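Local coordinates for protein transcriptional regulator, MarR family (Listeria monocytogenes str. 4b, PDB 2QWW) that probably binds DNA as a dimer through winged-helix domains and represses transcription, at residues G28-N33 against L39-L44; I47-I50 against G55-V58. All coordinates share one frame; numbering follows the deposited sequence.

Contact 1: residues G28-N33 against L39-L44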
loop_
_atom_site.group_PDB
_atom_site.type_symbol
_atom_site.label_atom_id
_atom_site.label_comp_id
_atom_site.label_asym_id
_atom_site.label_seq_id
_atom_site.Cartn_x
_atom_site.Cartn_y
_atom_site.Cartn_z
ATOM N N GLY A 28 -9.589 2.413 1.729
ATOM C CA GLY A 28 -11.003 2.087 1.935
ATOM C C GLY A 28 -11.826 2.312 0.681
ATOM O O GLY A 28 -12.714 1.514 0.379
ATOM N N TYR A 29 -11.546 3.401 -0.037
ATOM C CA TYR A 29 -12.222 3.692 -1.303
ATOM C C TYR A 29 -11.795 2.735 -2.399
ATOM O O TYR A 29 -12.549 2.511 -3.341
ATOM C CB TYR A 29 -11.967 5.125 -1.790
ATOM C CG TYR A 29 -12.716 6.177 -1.023
ATOM C CD1 TYR A 29 -14.099 6.280 -1.137
ATOM C CD2 TYR A 29 -12.055 7.077 -0.194
ATOM C CE1 TYR A 29 -14.802 7.228 -0.439
ATOM C CE2 TYR A 29 -12.760 8.043 0.513
ATOM C CZ TYR A 29 -14.133 8.114 0.376
ATOM O OH TYR A 29 -14.869 9.055 1.063
ATOM N N ALA A 30 -10.554 2.254 -2.315
ATOM C CA ALA A 30 -10.022 1.251 -3.244
ATOM C C ALA A 30 -10.789 -0.066 -3.044
ATOM O O ALA A 30 -11.077 -0.763 -4.005
ATOM C CB ALA A 30 -8.521 1.050 -3.004
ATOM N N ASP A 31 -11.130 -0.386 -1.795
ATOM C CA ASP A 31 -11.944 -1.565 -1.468
ATOM C C ASP A 31 -13.359 -1.439 -2.004
ATOM O O ASP A 31 -13.909 -2.419 -2.488
ATOM C CB ASP A 31 -12.064 -1.786 0.043
ATOM C CG ASP A 31 -10.755 -2.157 0.697
ATOM O OD1 ASP A 31 -9.809 -2.565 -0.008
ATOM O OD2 ASP A 31 -10.682 -2.042 1.939
ATOM N N GLN A 32 -13.968 -0.261 -1.865
ATOM C CA GLN A 32 -15.305 -0.034 -2.414
ATOM C C GLN A 32 -15.287 -0.194 -3.912
ATOM O O GLN A 32 -16.236 -0.682 -4.496
ATOM C CB GLN A 32 -15.801 1.393 -2.208
ATOM C CG GLN A 32 -16.098 1.848 -0.823
ATOM C CD GLN A 32 -16.803 3.207 -0.837
ATOM O OE1 GLN A 32 -17.797 3.401 -1.551
ATOM N NE2 GLN A 32 -16.307 4.141 -0.032
ATOM N N ASN A 33 -14.238 0.313 -4.537
ATOM C CA ASN A 33 -14.131 0.261 -5.973
ATOM C C ASN A 33 -13.970 -1.186 -6.428
ATOM O O ASN A 33 -14.630 -1.619 -7.344
ATOM C CB ASN A 33 -12.940 1.100 -6.421
ATOM C CG ASN A 33 -12.922 1.342 -7.901
ATOM O OD1 ASN A 33 -13.963 1.482 -8.528
ATOM N ND2 ASN A 33 -11.741 1.426 -8.469
ATOM N N LEU A 39 -14.251 -7.769 -8.019
ATOM C CA LEU A 39 -12.972 -8.401 -7.745
ATOM C C LEU A 39 -12.399 -8.029 -6.415
ATOM O O LEU A 39 -12.748 -7.007 -5.850
ATOM C CB LEU A 39 -11.986 -7.971 -8.810
ATOM C CG LEU A 39 -12.374 -8.244 -10.268
ATOM C CD1 LEU A 39 -11.415 -7.563 -11.197
ATOM C CD2 LEU A 39 -12.411 -9.716 -10.536
ATOM N N THR A 40 -11.500 -8.878 -5.930
ATOM C CA THR A 40 -10.788 -8.627 -4.711
ATOM C C THR A 40 -9.600 -7.752 -5.084
ATOM O O THR A 40 -9.229 -7.645 -6.259
ATOM C CB THR A 40 -10.242 -9.905 -4.113
ATOM O OG1 THR A 40 -9.264 -10.458 -5.003
ATOM C CG2 THR A 40 -11.365 -10.930 -3.879
ATOM N N ILE A 41 -9.028 -7.117 -4.078
ATOM C CA ILE A 41 -7.846 -6.266 -4.225
ATOM C C ILE A 41 -6.655 -7.035 -4.792
ATOM O O ILE A 41 -5.869 -6.483 -5.554
ATOM C CB ILE A 41 -7.513 -5.606 -2.844
ATOM C CG1 ILE A 41 -8.511 -4.492 -2.553
ATOM C CG2 ILE A 41 -6.082 -5.066 -2.763
ATOM C CD1 ILE A 41 -8.467 -3.305 -3.511
ATOM N N GLN A 42 -6.546 -8.308 -4.431
ATOM C CA GLN A 42 -5.483 -9.188 -4.911
ATOM C C GLN A 42 -5.729 -9.535 -6.395
ATOM O O GLN A 42 -4.799 -9.543 -7.200
ATOM C CB GLN A 42 -5.390 -10.467 -4.065
ATOM C CG GLN A 42 -5.371 -10.252 -2.547
ATOM C CD GLN A 42 -6.762 -10.252 -1.876
ATOM O OE1 GLN A 42 -7.161 -9.262 -1.263
ATOM N NE2 GLN A 42 -7.497 -11.361 -2.005
ATOM N N GLN A 43 -6.974 -9.823 -6.749
ATOM C CA GLN A 43 -7.351 -10.052 -8.151
ATOM C C GLN A 43 -7.035 -8.853 -9.033
ATOM O O GLN A 43 -6.577 -9.015 -10.159
ATOM C CB GLN A 43 -8.830 -10.387 -8.292
ATOM C CG GLN A 43 -9.190 -11.841 -7.999
ATOM C CD GLN A 43 -10.678 -12.089 -8.165
ATOM O OE1 GLN A 43 -11.485 -11.377 -7.591
ATOM N NE2 GLN A 43 -11.041 -13.097 -8.939
ATOM N N LEU A 44 -7.313 -7.653 -8.542
ATOM C CA LEU A 44 -6.976 -6.423 -9.265
ATOM C C LEU A 44 -5.486 -6.169 -9.315
ATOM O O LEU A 44 -4.995 -5.698 -10.316
ATOM C CB LEU A 44 -7.655 -5.218 -8.640
ATOM C CG LEU A 44 -9.143 -5.143 -8.875
ATOM C CD1 LEU A 44 -9.731 -4.110 -7.957
ATOM C CD2 LEU A 44 -9.432 -4.830 -10.343
#
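At the corner where the long N-terminal helix 8-37 gives way to helix 41-52 of the winged-helix domain, Ile41 packs on Ala30 and Asp31. The CA atoms come nearest at Asp31 and Ile41, 6.8 Å apart, and the touch is small and lies at the surface. Ile41 directs its CB at helix 8-37, and its CG1 branch does all the touching. With CG1 anti to the carbonyl carbon (chi1 -75°), that branch reaches Asp31, where CG1 lies 3.4 Å from OD1. The two side chains cross at about a right angle, and the aliphatic chain meets the carboxylate in van der Waals contact. Farther out, Ile41 CD1 rests 3.7 Å from the backbone O of Ala30 and 4.4 Å from its CB, and Ala34, one turn on, extends this apolar patch to Ile41 and Leu44. On the second subunit, Ile66 packs on Gln42, placing the start of this helix near the dimer partner. Ile41 occupies the first turn of a helix that opens with a capping box. Thr40 OG1, at the N-cap, accepts from Gln43 N at 2.9 Å. In return, Thr40 N donates to Gln43 OE1 at 3.0 Å; the donor N lies in the plane of the Gln43 side-chain carbonyl, on a lone pair of OE1, with a C=O...N angle of 139°.

Contact 2: residues I47-I50 against G55-V58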
loop_
_atom_site.group_PDB
_atom_site.type_symbol
_atom_site.label_atom_id
_atom_site.label_comp_id
_atom_site.label_asym_id
_atom_site.label_seq_id
_atom_site.Cartn_x
_atom_site.Cartn_y
_atom_site.Cartn_z
ATOM N N ILE A 47 -4.355 -8.311 -12.117
ATOM C CA ILE A 47 -4.840 -7.739 -13.374
ATOM C C ILE A 47 -3.942 -6.596 -13.805
ATOM O O ILE A 47 -3.565 -6.513 -14.961
ATOM C CB ILE A 47 -6.280 -7.194 -13.243
ATOM C CG1 ILE A 47 -7.282 -8.325 -13.023
ATOM C CG2 ILE A 47 -6.690 -6.416 -14.495
ATOM C CD1 ILE A 47 -7.643 -9.114 -14.246
ATOM N N ASN A 48 -3.583 -5.746 -12.850
ATOM C CA ASN A 48 -2.748 -4.582 -13.100
ATOM C C ASN A 48 -1.303 -4.919 -13.495
ATOM O O ASN A 48 -0.738 -4.267 -14.377
ATOM C CB ASN A 48 -2.820 -3.634 -11.899
ATOM C CG ASN A 48 -4.219 -3.001 -11.736
ATOM O OD1 ASN A 48 -4.904 -2.724 -12.726
ATOM N ND2 ASN A 48 -4.635 -2.766 -10.483
ATOM N N VAL A 49 -0.732 -5.938 -12.871
ATOM C CA VAL A 49 0.585 -6.426 -13.246
ATOM C C VAL A 49 0.530 -6.963 -14.670
ATOM O O VAL A 49 1.380 -6.649 -15.485
ATOM C CB VAL A 49 1.060 -7.552 -12.331
ATOM C CG1 VAL A 49 2.295 -8.236 -12.897
ATOM C CG2 VAL A 49 1.336 -7.031 -10.896
ATOM N N ILE A 50 -0.490 -7.753 -14.978
ATOM C CA ILE A 50 -0.607 -8.355 -16.315
ATOM C C ILE A 50 -0.817 -7.289 -17.395
ATOM O O ILE A 50 -0.416 -7.462 -18.560
ATOM C CB ILE A 50 -1.730 -9.438 -16.357
ATOM C CG1 ILE A 50 -1.412 -10.587 -15.404
ATOM C CG2 ILE A 50 -1.883 -10.017 -17.738
ATOM C CD1 ILE A 50 -2.541 -11.611 -15.259
ATOM N N GLY A 55 2.341 -11.007 -21.483
ATOM C CA GLY A 55 3.222 -12.111 -21.727
ATOM C C GLY A 55 4.008 -12.468 -20.484
ATOM O O GLY A 55 4.904 -13.287 -20.566
ATOM N N ILE A 56 3.700 -11.856 -19.341
ATOM C CA ILE A 56 4.379 -12.201 -18.089
ATOM C C ILE A 56 4.092 -13.664 -17.756
ATOM O O ILE A 56 3.049 -14.189 -18.142
ATOM C CB ILE A 56 3.962 -11.282 -16.904
ATOM C CG1 ILE A 56 4.852 -11.534 -15.683
ATOM C CG2 ILE A 56 2.478 -11.449 -16.533
ATOM C CD1 ILE A 56 4.587 -10.621 -14.536
ATOM N N SER A 57 5.024 -14.322 -17.063
ATOM C CA SER A 57 4.851 -15.715 -16.688
ATOM C C SER A 57 4.208 -15.817 -15.315
ATOM O O SER A 57 4.392 -14.941 -14.461
ATOM C CB SER A 57 6.185 -16.450 -16.677
ATOM O OG SER A 57 6.979 -16.068 -15.560
ATOM N N VAL A 58 3.486 -16.905 -15.093
ATOM C CA VAL A 58 2.855 -17.132 -13.797
ATOM C C VAL A 58 3.947 -17.183 -12.725
ATOM O O VAL A 58 3.759 -16.655 -11.644
ATOM C CB VAL A 58 1.959 -18.404 -13.791
ATOM C CG1 VAL A 58 1.431 -18.691 -12.404
ATOM C CG2 VAL A 58 0.782 -18.247 -14.745
#
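Ser57 OG caps helix 58-65 by accepting a hydrogen bond from Asp60 N, and the residue just before this cap, Ile56, makes the side-chain contacts with Val49 and Ile50. Two branches of the Ile56 side chain divide the work. CD1, at the tip of the longer branch, meets Val49 CG1 at 3.7 Å, while the CG2 methyl sits 4.1 Å from Ile50 CG1. The longer branch of Ile56 is fully extended, with CG1 anti to the backbone N (chi1 -171°) and CD1 anti to CA beyond it, which carries the tip to Val49. CG2 is left between the backbone N and the carbonyl carbon, from where it meets Ile50. Ile56 crosses each of its two partners at about a right angle, and both meetings are purely apolar. This packing forms part of the hydrophobic core of a winged-helix domain: residues around 56-57 form a short, weakly bonded strand at the edge of the chain's three-stranded antiparallel sheet, and the backbones of Gly55 and Ile56 hydrogen-bond with Leu101 of the adjacent strand 100-103. Leu101 and Leu103 of that strand also touch Ile50, and Leu61 of helix 58-65 packs on both Val49 and Ile50, so the strand and two helices converge here. Gly55 leads into the strand with a positive phi of 89°. On the helix side, Asn48 OD1 is hydrogen-bonded to Ser111 OG of helix 105-115.

Contacts 1 and 2 follow one another along the chain, the first closing before the second opens, and their centres are about 18 Å apart. Helix 41-52 belongs to both: its beginning meets helix 8-37 in contact 1, and its later turns meet strand 56-57 in contact 2. Contact 1 is a surface joint, whereas contact 2 is buried inside the winged-helix domain. The segments of the two contacts adjoin in sequence but do not otherwise touch. In MarR proteins the N-terminal helix generally contributes to dimerisation, so helix 41-52 probably joins the dimerising part of the subunit to the rest of its DNA-binding domain.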